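Local coordinates for uncharacterized protein (Legionella longbeachae NSW150, PDB 4JZA) that probably removes the 3-phosphate from phosphatidylinositol 3-phosphate, acting as a Legionella phosphoinositide phosphatase in pathogen-host lipid metabolism, at residues 621-626 against 643-648. Numbering follows the deposited sequence.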
# COMPACT_ATOMS: atom_id res chain seq x y z
N THR A 621 0.64 16.47 -6.95
CA THR A 621 0.58 17.27 -8.17
C THR A 621 -0.22 18.58 -8.00
O THR A 621 -1.09 18.88 -8.77
CB THR A 621 0.08 16.29 -9.26
OG1 THR A 621 1.19 15.73 -9.93
CG2 THR A 621 -0.62 16.88 -10.26
N PRO A 622 0.07 19.38 -6.96
CA PRO A 622 -0.75 20.57 -6.75
C PRO A 622 -0.76 21.56 -7.90
O PRO A 622 -1.78 22.18 -8.17
CB PRO A 622 -0.09 21.23 -5.52
CG PRO A 622 0.71 20.17 -4.87
CD PRO A 622 1.17 19.31 -5.99
N GLU A 623 0.40 21.74 -8.54
CA GLU A 623 0.54 22.70 -9.63
C GLU A 623 -0.27 22.27 -10.86
O GLU A 623 -0.56 23.09 -11.73
CB GLU A 623 2.02 22.94 -10.00
CG GLU A 623 2.74 23.91 -9.07
CD GLU A 623 4.26 23.91 -9.20
OE1 GLU A 623 4.84 22.90 -9.62
OE2 GLU A 623 4.92 24.91 -8.82
N TRP A 624 -0.69 21.02 -10.95
CA TRP A 624 -1.59 20.67 -12.03
C TRP A 624 -3.02 21.02 -11.71
O TRP A 624 -3.72 21.50 -12.58
CB TRP A 624 -1.51 19.20 -12.38
CG TRP A 624 -2.47 18.82 -13.40
CD1 TRP A 624 -3.45 17.91 -13.29
CD2 TRP A 624 -2.56 19.34 -14.73
NE1 TRP A 624 -4.16 17.81 -14.46
CE2 TRP A 624 -3.62 18.68 -15.36
CE3 TRP A 624 -1.82 20.30 -15.44
CZ2 TRP A 624 -3.99 18.95 -16.65
CZ3 TRP A 624 -2.18 20.56 -16.72
CH2 TRP A 624 -3.27 19.91 -17.32
N TYR A 625 -3.45 20.77 -10.47
CA TYR A 625 -4.87 20.86 -10.04
C TYR A 625 -5.28 22.27 -9.57
O TYR A 625 -6.51 22.61 -9.53
CB TYR A 625 -5.15 19.83 -8.92
CG TYR A 625 -5.02 18.42 -9.39
CD1 TYR A 625 -5.84 17.95 -10.40
CD2 TYR A 625 -4.05 17.55 -8.86
CE1 TYR A 625 -5.71 16.66 -10.89
CE2 TYR A 625 -3.94 16.23 -9.32
CZ TYR A 625 -4.77 15.79 -10.36
OH TYR A 625 -4.73 14.50 -10.90
N LEU A 626 -4.28 23.06 -9.17
CA LEU A 626 -4.54 24.40 -8.65
C LEU A 626 -4.45 25.33 -9.79
O LEU A 626 -3.65 25.14 -10.68
CB LEU A 626 -3.51 24.80 -7.59
CG LEU A 626 -3.54 24.12 -6.21
CD1 LEU A 626 -2.34 24.52 -5.37
CD2 LEU A 626 -4.82 24.48 -5.48
N SER A 643 7.91 24.76 -3.66
CA SER A 643 7.09 24.31 -2.49
C SER A 643 5.97 23.33 -2.83
O SER A 643 5.80 22.38 -2.14
CB SER A 643 6.58 25.45 -1.64
OG SER A 643 6.63 26.62 -2.41
N LEU A 644 5.32 23.52 -3.95
CA LEU A 644 4.31 22.56 -4.41
C LEU A 644 4.92 21.27 -4.96
O LEU A 644 4.28 20.24 -4.93
CB LEU A 644 3.33 23.21 -5.42
CG LEU A 644 2.76 24.53 -4.82
CD1 LEU A 644 2.02 25.38 -5.84
CD2 LEU A 644 1.91 24.29 -3.58
N LYS A 645 6.14 21.30 -5.46
CA LYS A 645 6.80 20.06 -5.90
C LYS A 645 7.28 19.21 -4.70
O LYS A 645 7.28 17.99 -4.76
CB LYS A 645 7.90 20.36 -6.88
CG LYS A 645 7.38 20.90 -8.21
CD LYS A 645 8.52 21.21 -9.18
CE LYS A 645 8.05 21.32 -10.63
NZ LYS A 645 7.49 22.67 -10.88
N ASP A 646 7.63 19.87 -3.60
CA ASP A 646 7.94 19.20 -2.38
C ASP A 646 6.71 18.53 -1.84
O ASP A 646 6.79 17.39 -1.37
CB ASP A 646 8.46 20.20 -1.34
CG ASP A 646 9.83 20.82 -1.72
OD1 ASP A 646 10.50 20.22 -2.58
OD2 ASP A 646 10.24 21.90 -1.18
N ASP A 647 5.57 19.22 -1.88
CA ASP A 647 4.32 18.58 -1.47
C ASP A 647 4.09 17.30 -2.26
O ASP A 647 3.72 16.30 -1.69
CB ASP A 647 3.12 19.54 -1.60
CG ASP A 647 3.13 20.63 -0.50
OD1 ASP A 647 3.99 20.44 0.37
OD2 ASP A 647 2.36 21.64 -0.52
N ASP A 648 4.38 17.32 -3.56
CA ASP A 648 4.15 16.16 -4.41
C ASP A 648 5.16 15.06 -4.12
O ASP A 648 4.82 13.88 -4.16
CB ASP A 648 4.17 16.62 -5.86
CG ASP A 648 4.03 15.49 -6.85
OD1 ASP A 648 2.92 15.07 -7.18
OD2 ASP A 648 5.07 15.08 -7.36
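The short helical turn 622-625 meets the first turns of helix 643-652 through its N-terminal end, with the CA atoms of Thr621 and Asp648 5.3 Å apart and those of Pro622 and Leu644 5.9 Å apart. Helix 628-637 lies between these two elements in the chain. Thr621, in a left-handed backbone conformation, precedes the turn without capping it through its side chain; its amide N donates to Asp648 OD1 at 2.7 Å, a bent bond (N-H...O 141°) that uses the anti lone pair of the carboxylate. Asp648 CG, anti to its own backbone N (chi1 176°), lies alongside Thr621, and a weak bond from Thr621 OG1 reaches the same OD1 at 3.3 Å. Lys620 forms a salt bridge to that oxygen too.

Next to this polar end, the CG-CD side of the Pro622 ring approaches Leu644 O, CD at 3.4 Å. Pro622 CB packs 4.0 Å from Leu644 CB, the two side chains running antiparallel alongside one another. Tyr600 of helix 587-602 touches both, and Ala631 and Ile634 of helix 628-637 touch Leu644, so this apolar part is packed among helices. Glu623 passes Leu644 at a slant, its CG 3.6 Å from Leu644 CD1. Its extended chain carries OE1 to Lys645 NZ (2.9 Å, syn lone pair), the lysine bending at its last torsion (chi4 82°), while Arg635 takes Glu623 OE2.

The Glu623 carboxylate is thus shared by two cations, and Asp648 OD1 by an amide and a lysine, with a weak contribution from a hydroxyl. This would probably keep both acids ionised while they fasten the helical turn to helix 643-652 at two separate points, next to the Pro622-Leu644 packing.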